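Local coordinates for protein MHC class I antigen (Ctenopharyngodon idella, PDB 5H5Z) that probably presents peptides to T cells at the cell surface, as a class I MHC heavy chain paired with beta-2-microglobulin, at residues M33-S37 with N38-A42; H141-A145 with L146-E150; K153-E157 with N158-E162. All blocks are in the same frame, centred on the assembly; numbering follows the deposited sequence.

Contact 1 (M33-S37 with N38-A42); sequences MYFDS and NSMKA
The Phe-35 ring lies against the returning backbone of Met-40 to Ala-42. Its rim does most of the touching. Ala-42 N sits at the ring edge, close to the ring plane, 3.4 Å from Phe-35 CD2. Met-40 C comes in obliquely, 3.5 Å from Phe-35 CE2. Phe-35 CG stands anti to the backbone N (chi1 176°), which swings the ring alongside the chain that follows. The Met-40 sulfur makes an oblique Met-aromatic contact, with Met-40 SD 4.2 Å from Phe-35 CZ. At the edge of the Tyr-34 ring, in its plane, lies Asp-36 OD2, hydrogen-bonded by Tyr-34 OH at 2.6 Å through the anti lone pair of OD2. The segment is the end of strand 30-36 and the loop that leads to strand 43-44, at the margin of the alpha 1 half of the peptide-binding platform. Here the Asp-36 side chain and carbonyl both accept from the amides that follow. Asp-36 OD1 takes the Ser-39 N-H at 2.9 Å, met nearly along the C-O axis and almost straight (169°). Asn-38 N adds a weak, bent bond to the same oxygen, giving an Asx-type turn whose i+2 bond is weak. Met-40 N is hydrogen-bonded to Asp-36 O at 2.8 Å. Both carboxylate oxygens are engaged, since OD2 also takes a proton from a water held by Asn-38 ND2. A second water joins Ser-37 OG to Asn-38 OD1, and Ser-37 OG is also hydrogen-bonded to Phe-21 N. Ala-42 CA makes a CA-H...O contact with Tyr-34 O, 3.3 Å away. Helix 55-82 lies against Phe-35 and Met-40, through Leu-65 and His-69. Tyr-34 packs on Asp-54 of the beta-2-microglobulin chain.

Contact 2 (H141-A145 with L146-E150); sequences HKWEA and LAVAE
Val-148 packs over one face of the Trp-143 indole, and this is the tight part of the contact. Val-148 CG2 lies 4.0 Å from the centroid of the five-membered ring of Trp-143, a CH-pi contact 25° off the ring normal. Val-148 CG1 reaches further over the same ring system, 4.0 Å from Trp-143 CE3. With chi1 at 175°, the valine spreads its two methyls along the indole. Trp-129 and Tyr-112 also meet this ring edge-to-face. Behind it, Trp-143 O accepts the Val-148 N-H at 3.0 Å and 164°. A water also reaches Trp-143 O, weakly, and accepts from Ala-149 N.

The other side is looser. Exposed Leu-146 leans its CD1 on the extended Lys-142 chain, 3.7 Å from Lys-142 CE. Leu-146 N is hydrogen-bonded to Lys-142 O at 3.0 Å. A water lies at Glu-144 O and reaches Glu-150 OE2 only weakly.

Toward the bound peptide, Lys-142 NZ makes a salt bridge and a hydrogen bond to its backbone, consistent with a terminal carboxylate. Trp-143 NE1 gives that backbone a hydrogen bond. Ala-147, with positive phi, ends helix 134-145 in a Schellman motif and is the N-cap residue of helix 148-170. This is the kinked junction of the alpha 2 helix of class I MHC molecules, where a lysine-tryptophan pair grips the peptide backbone.

Contact 3 (K153-E157 with N158-E162); sequences KGYLE and NTCIE
Around Tyr-155 to Glu-157 the helix has a wide pi-type turn, marked by the i to i+5 hydrogen bond from Cys-160 N to Tyr-155 O at 2.8 Å, nearly straight (171°). The axes of the two short segments differ by 20°. The Asn-158 N-H makes only a weak hydrogen bond to Gly-154 O. Tyr-155 and Cys-160 carry the side-chain contact. Cys-160 CB sits over one face of the Tyr-155 ring, 4.1 Å from its centroid. Cys-160 SG lies obliquely beside the Tyr-155 ring, 5.0 Å from the centroid. Thr-159 CB also comes obliquely to the ring, 3.6 Å from Tyr-155 CD1. Further out, Lys-153 NZ forms a salt bridge to Glu-157 OE2 at 2.8 Å, and that carboxylate also pairs with Lys-124. Tyr-155 OH makes a hydrogen bond to the backbone of the bound peptide. Cys-160 SG is joined by a disulfide to Cys-98, which ties the helix to strand 90-100. A groove-lining tyrosine beside this helix-to-sheet disulfide is characteristic of the alpha 2 domain of class I MHC molecules.

How the contacts relate
All three contacts belong to the peptide-binding alpha 1 and alpha 2 part of the chain, and they come in the order contact 1, contact 2, contact 3. Contact 1 lies near one margin of the eight-stranded sheet, below helix 55-82. Contacts 2 and 3 lie on the other helical wall and share helix 148-170. Their segments adjoin in sequence, with centres about 17 Å apart. Contact 1 is about 28 Å from contact 2 and 23 Å from contact 3, centre to centre, without touching either. Contacts 2 and 3 both bind the peptide backbone, at two places along one wall, whereas contact 1 lies at the platform edge, where Tyr-34 packs on the beta-2-microglobulin chain.

Contact 1 (M33-S37 with N38-A42)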
loop_
_atom_site.group_PDB
_atom_site.type_symbol
_atom_site.label_atom_id
_atom_site.label_comp_id
_atom_site.label_asym_id
_atom_site.label_seq_id
_atom_site.Cartn_x
_atom_site.Cartn_y
_atom_site.Cartn_z
ATOM N N MET A 33 5.632 10.577 6.292
ATOM C CA MET A 33 6.550 10.491 7.434
ATOM C C MET A 33 7.136 9.088 7.546
ATOM O O MET A 33 6.449 8.105 7.255
ATOM C CB MET A 33 5.802 10.860 8.721
ATOM C CG MET A 33 6.598 10.753 10.016
ATOM S SD MET A 33 6.688 9.071 10.658
ATOM C CE MET A 33 4.999 8.772 11.116
ATOM N N TYR A 34 8.394 9.008 7.981
ATOM C CA TYR A 34 9.041 7.737 8.318
ATOM C C TYR A 34 9.827 7.852 9.632
ATOM O O TYR A 34 10.422 8.890 9.907
ATOM C CB TYR A 34 9.987 7.306 7.198
ATOM C CG TYR A 34 10.714 6.016 7.493
ATOM C CD1 TYR A 34 10.080 4.790 7.308
ATOM C CD2 TYR A 34 12.025 6.018 7.972
ATOM C CE1 TYR A 34 10.731 3.600 7.573
ATOM C CE2 TYR A 34 12.685 4.829 8.243
ATOM C CZ TYR A 34 12.030 3.624 8.039
ATOM O OH TYR A 34 12.661 2.439 8.298
ATOM N N PHE A 35 9.831 6.779 10.424
ATOM C CA PHE A 35 10.695 6.656 11.601
ATOM C C PHE A 35 11.109 5.205 11.765
ATOM O O PHE A 35 10.300 4.299 11.563
ATOM C CB PHE A 35 9.958 7.121 12.866
ATOM C CG PHE A 35 10.744 6.944 14.152
ATOM C CD1 PHE A 35 10.730 5.730 14.842
ATOM C CD2 PHE A 35 11.472 8.000 14.692
ATOM C CE1 PHE A 35 11.445 5.568 16.028
ATOM C CE2 PHE A 35 12.180 7.850 15.879
ATOM C CZ PHE A 35 12.171 6.634 16.551
ATOM N N ASP A 36 12.366 4.985 12.135
ATOM C CA ASP A 36 12.763 3.678 12.642
ATOM C C ASP A 36 13.755 3.760 13.797
ATOM O O ASP A 36 14.369 4.806 14.030
ATOM C CB ASP A 36 13.194 2.700 11.520
ATOM C CG ASP A 36 14.585 2.981 10.965
ATOM O OD1 ASP A 36 15.515 3.294 11.738
ATOM O OD2 ASP A 36 14.757 2.838 9.735
ATOM N N SER A 37 13.891 2.651 14.521
ATOM C CA SER A 37 14.713 2.608 15.728
ATOM C C SER A 37 16.219 2.472 15.457
ATOM O O SER A 37 17.028 2.515 16.392
ATOM C CB SER A 37 14.223 1.503 16.669
ATOM O OG SER A 37 14.150 0.262 15.994
ATOM N N ASN A 38 16.590 2.308 14.189
ATOM C CA ASN A 38 17.997 2.354 13.791
ATOM C C ASN A 38 18.500 3.790 13.654
ATOM O O ASN A 38 19.541 4.139 14.203
ATOM C CB ASN A 38 18.233 1.582 12.490
ATOM C CG ASN A 38 18.218 0.076 12.690
ATOM O OD1 ASN A 38 18.416 -0.422 13.799
ATOM N ND2 ASN A 38 17.994 -0.660 11.608
ATOM N N SER A 39 17.759 4.618 12.921
ATOM C CA SER A 39 18.122 6.028 12.771
ATOM C C SER A 39 17.692 6.852 13.984
ATOM O O SER A 39 18.307 7.874 14.287
ATOM C CB SER A 39 17.527 6.616 11.489
ATOM O OG SER A 39 16.130 6.826 11.615
ATOM N N MET A 40 16.641 6.393 14.668
ATOM C CA MET A 40 16.020 7.102 15.799
ATOM C C MET A 40 15.580 8.520 15.445
ATOM O O MET A 40 15.594 9.415 16.296
ATOM C CB MET A 40 16.940 7.119 17.034
ATOM C CG MET A 40 17.080 5.783 17.737
ATOM S SD MET A 40 15.554 5.199 18.509
ATOM C CE MET A 40 16.216 3.873 19.514
ATOM N N LYS A 41 15.192 8.722 14.188
ATOM C CA LYS A 41 14.824 10.048 13.705
ATOM C C LYS A 41 13.591 9.981 12.818
ATOM O O LYS A 41 13.520 9.155 11.909
ATOM C CB LYS A 41 15.995 10.708 12.953
ATOM C CG LYS A 41 17.244 10.964 13.800
ATOM C CD LYS A 41 17.023 12.018 14.887
ATOM C CE LYS A 41 18.093 11.967 15.980
ATOM N NZ LYS A 41 17.753 11.124 17.177
ATOM N N ALA A 42 12.614 10.835 13.106
ATOM C CA ALA A 42 11.443 10.985 12.245
ATOM C C ALA A 42 11.775 11.959 11.125
ATOM O O ALA A 42 12.308 13.051 11.377
ATOM C CB ALA A 42 10.249 11.482 13.042
HETATM O O HOH W 1 16.817 0.756 9.228
HETATM O O HOH W 2 16.377 -1.149 15.661
#

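Contact 2 (H141-A145 with L146-E150)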
loop_
_atom_site.group_PDB
_atom_site.type_symbol
_atom_site.label_atom_id
_atom_site.label_comp_id
_atom_site.label_asym_id
_atom_site.label_seq_id
_atom_site.Cartn_x
_atom_site.Cartn_y
_atom_site.Cartn_z
ATOM N N HIS A 141 -8.523 -4.930 30.688
ATOM C CA HIS A 141 -8.794 -4.452 32.050
ATOM C C HIS A 141 -7.813 -3.373 32.513
ATOM O O HIS A 141 -8.219 -2.381 33.123
ATOM C CB HIS A 141 -8.816 -5.609 33.054
ATOM C CG HIS A 141 -9.917 -6.598 32.818
ATOM N ND1 HIS A 141 -11.207 -6.221 32.507
ATOM C CD2 HIS A 141 -9.922 -7.951 32.869
ATOM C CE1 HIS A 141 -11.955 -7.300 32.363
ATOM N NE2 HIS A 141 -11.201 -8.363 32.582
ATOM N N LYS A 142 -6.530 -3.572 32.216
ATOM C CA LYS A 142 -5.498 -2.596 32.558
ATOM C C LYS A 142 -5.776 -1.261 31.879
ATOM O O LYS A 142 -5.729 -0.209 32.520
ATOM C CB LYS A 142 -4.110 -3.105 32.154
ATOM C CG LYS A 142 -2.983 -2.135 32.483
ATOM C CD LYS A 142 -1.702 -2.494 31.751
ATOM C CE LYS A 142 -0.671 -1.389 31.905
ATOM N NZ LYS A 142 0.692 -1.860 31.541
ATOM N N TRP A 143 -6.073 -1.314 30.583
ATOM C CA TRP A 143 -6.293 -0.091 29.807
ATOM C C TRP A 143 -7.570 0.642 30.199
ATOM O O TRP A 143 -7.607 1.875 30.206
ATOM C CB TRP A 143 -6.244 -0.403 28.314
ATOM C CG TRP A 143 -4.834 -0.524 27.817
ATOM C CD1 TRP A 143 -3.695 -0.589 28.578
ATOM C CD2 TRP A 143 -4.409 -0.614 26.456
ATOM N NE1 TRP A 143 -2.591 -0.700 27.775
ATOM C CE2 TRP A 143 -2.998 -0.718 26.465
ATOM C CE3 TRP A 143 -5.078 -0.604 25.226
ATOM C CZ2 TRP A 143 -2.245 -0.812 25.295
ATOM C CZ3 TRP A 143 -4.329 -0.711 24.060
ATOM C CH2 TRP A 143 -2.927 -0.814 24.105
ATOM N N GLU A 144 -8.601 -0.115 30.563
ATOM C CA GLU A 144 -9.841 0.485 31.046
ATOM C C GLU A 144 -9.665 1.165 32.421
ATOM O O GLU A 144 -10.291 2.192 32.689
ATOM C CB GLU A 144 -11.000 -0.522 30.979
ATOM C CG GLU A 144 -11.535 -0.662 29.557
ATOM C CD GLU A 144 -12.318 -1.939 29.278
ATOM O OE1 GLU A 144 -12.787 -2.600 30.221
ATOM O OE2 GLU A 144 -12.476 -2.277 28.083
ATOM N N ALA A 145 -8.777 0.626 33.257
ATOM C CA ALA A 145 -8.418 1.264 34.532
ATOM C C ALA A 145 -7.585 2.533 34.331
ATOM O O ALA A 145 -7.687 3.478 35.115
ATOM C CB ALA A 145 -7.678 0.285 35.436
ATOM N N LEU A 146 -6.770 2.554 33.276
ATOM C CA LEU A 146 -5.882 3.688 33.000
ATOM C C LEU A 146 -6.494 4.749 32.075
ATOM O O LEU A 146 -5.819 5.716 31.708
ATOM C CB LEU A 146 -4.532 3.199 32.453
ATOM C CG LEU A 146 -3.645 2.399 33.417
ATOM C CD1 LEU A 146 -2.513 1.726 32.661
ATOM C CD2 LEU A 146 -3.097 3.256 34.554
ATOM N N ALA A 147 -7.768 4.563 31.720
ATOM C CA ALA A 147 -8.526 5.479 30.847
ATOM C C ALA A 147 -7.914 5.675 29.454
ATOM O O ALA A 147 -8.047 6.752 28.842
ATOM C CB ALA A 147 -8.769 6.820 31.536
ATOM N N VAL A 148 -7.273 4.620 28.951
ATOM C CA VAL A 148 -6.592 4.643 27.654
ATOM C C VAL A 148 -7.559 4.942 26.504
ATOM O O VAL A 148 -7.218 5.703 25.598
ATOM C CB VAL A 148 -5.817 3.326 27.387
ATOM C CG1 VAL A 148 -5.217 3.315 25.985
ATOM C CG2 VAL A 148 -4.717 3.137 28.422
ATOM N N ALA A 149 -8.754 4.351 26.550
ATOM C CA ALA A 149 -9.790 4.599 25.535
ATOM C C ALA A 149 -10.160 6.077 25.459
ATOM O O ALA A 149 -10.296 6.649 24.370
ATOM C CB ALA A 149 -11.029 3.767 25.823
ATOM N N GLU A 150 -10.319 6.695 26.624
ATOM C CA GLU A 150 -10.634 8.116 26.689
ATOM C C GLU A 150 -9.548 8.971 26.032
ATOM O O GLU A 150 -9.862 9.886 25.257
ATOM C CB GLU A 150 -10.876 8.552 28.140
ATOM C CG GLU A 150 -12.216 8.112 28.725
ATOM C CD GLU A 150 -12.221 6.687 29.264
ATOM O OE1 GLU A 150 -11.256 5.929 29.018
ATOM O OE2 GLU A 150 -13.203 6.320 29.944
HETATM O O HOH W 3 -9.461 2.371 28.245
HETATM O O HOH W 4 -11.790 4.629 32.453
#

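Contact 3 (K153-E157 with N158-E162)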
loop_
_atom_site.group_PDB
_atom_site.type_symbol
_atom_site.label_atom_id
_atom_site.label_comp_id
_atom_site.label_asym_id
_atom_site.label_seq_id
_atom_site.Cartn_x
_atom_site.Cartn_y
_atom_site.Cartn_z
ATOM N N LYS A 153 -9.583 8.285 22.183
ATOM C CA LYS A 153 -10.742 8.992 21.618
ATOM C C LYS A 153 -10.501 10.502 21.530
ATOM O O LYS A 153 -10.810 11.125 20.503
ATOM C CB LYS A 153 -12.008 8.685 22.426
ATOM C CG LYS A 153 -13.260 9.433 21.986
ATOM C CD LYS A 153 -14.377 9.246 23.001
ATOM C CE LYS A 153 -15.594 10.105 22.693
ATOM N NZ LYS A 153 -16.376 9.585 21.537
ATOM N N GLY A 154 -9.952 11.086 22.597
ATOM C CA GLY A 154 -9.590 12.505 22.594
ATOM C C GLY A 154 -8.639 12.846 21.461
ATOM O O GLY A 154 -8.850 13.819 20.725
ATOM N N TYR A 155 -7.587 12.041 21.317
ATOM C CA TYR A 155 -6.645 12.205 20.214
ATOM C C TYR A 155 -7.318 12.093 18.838
ATOM O O TYR A 155 -7.112 12.945 17.964
ATOM C CB TYR A 155 -5.485 11.200 20.309
ATOM C CG TYR A 155 -4.654 11.190 19.048
ATOM C CD1 TYR A 155 -3.652 12.144 18.841
ATOM C CD2 TYR A 155 -4.907 10.263 18.029
ATOM C CE1 TYR A 155 -2.912 12.160 17.671
ATOM C CE2 TYR A 155 -4.178 10.275 16.855
ATOM C CZ TYR A 155 -3.180 11.219 16.683
ATOM O OH TYR A 155 -2.451 11.221 15.521
ATOM N N LEU A 156 -8.109 11.040 18.643
ATOM C CA LEU A 156 -8.715 10.779 17.329
ATOM C C LEU A 156 -9.678 11.877 16.883
ATOM O O LEU A 156 -9.680 12.281 15.718
ATOM C CB LEU A 156 -9.440 9.429 17.323
ATOM C CG LEU A 156 -8.581 8.164 17.385
ATOM C CD1 LEU A 156 -9.477 6.939 17.524
ATOM C CD2 LEU A 156 -7.676 8.034 16.169
ATOM N N GLU A 157 -10.499 12.348 17.812
ATOM C CA GLU A 157 -11.560 13.297 17.490
ATOM C C GLU A 157 -11.090 14.749 17.485
ATOM O O GLU A 157 -11.750 15.611 16.908
ATOM C CB GLU A 157 -12.744 13.118 18.442
ATOM C CG GLU A 157 -13.392 11.745 18.324
ATOM C CD GLU A 157 -14.573 11.545 19.252
ATOM O OE1 GLU A 157 -14.858 12.433 20.078
ATOM O OE2 GLU A 157 -15.223 10.486 19.151
ATOM N N ASN A 158 -9.956 15.018 18.120
ATOM C CA ASN A 158 -9.476 16.393 18.233
ATOM C C ASN A 158 -8.111 16.578 17.586
ATOM O O ASN A 158 -8.022 17.056 16.458
ATOM C CB ASN A 158 -9.482 16.838 19.696
ATOM C CG ASN A 158 -10.854 16.715 20.336
ATOM O OD1 ASN A 158 -11.132 15.753 21.059
ATOM N ND2 ASN A 158 -11.724 17.681 20.065
ATOM N N THR A 159 -7.059 16.158 18.285
ATOM C CA THR A 159 -5.678 16.314 17.821
ATOM C C THR A 159 -5.450 15.809 16.385
ATOM O O THR A 159 -4.873 16.517 15.547
ATOM C CB THR A 159 -4.718 15.591 18.782
ATOM O OG1 THR A 159 -5.014 15.979 20.132
ATOM C CG2 THR A 159 -3.262 15.906 18.453
ATOM N N CYS A 160 -5.900 14.585 16.117
ATOM C CA CYS A 160 -5.749 13.955 14.799
ATOM C C CYS A 160 -6.402 14.788 13.684
ATOM O O CYS A 160 -5.783 15.048 12.642
ATOM C CB CYS A 160 -6.328 12.533 14.828
ATOM S SG CYS A 160 -5.987 11.528 13.363
ATOM N N ILE A 161 -7.649 15.197 13.910
ATOM C CA ILE A 161 -8.416 15.989 12.936
ATOM C C ILE A 161 -7.815 17.387 12.755
ATOM O O ILE A 161 -7.730 17.901 11.635
ATOM C CB ILE A 161 -9.917 16.046 13.331
ATOM C CG1 ILE A 161 -10.582 14.666 13.164
ATOM C CG2 ILE A 161 -10.672 17.127 12.565
ATOM C CD1 ILE A 161 -10.655 14.151 11.727
ATOM N N GLU A 162 -7.374 17.995 13.851
ATOM C CA GLU A 162 -6.752 19.323 13.779
ATOM C C GLU A 162 -5.524 19.305 12.863
ATOM O O GLU A 162 -5.349 20.190 12.004
ATOM C CB GLU A 162 -6.392 19.817 15.185
ATOM C CG GLU A 162 -7.606 20.143 16.046
ATOM C CD GLU A 162 -7.290 20.193 17.529
ATOM O OE1 GLU A 162 -6.112 20.407 17.896
ATOM O OE2 GLU A 162 -8.228 20.021 18.336
#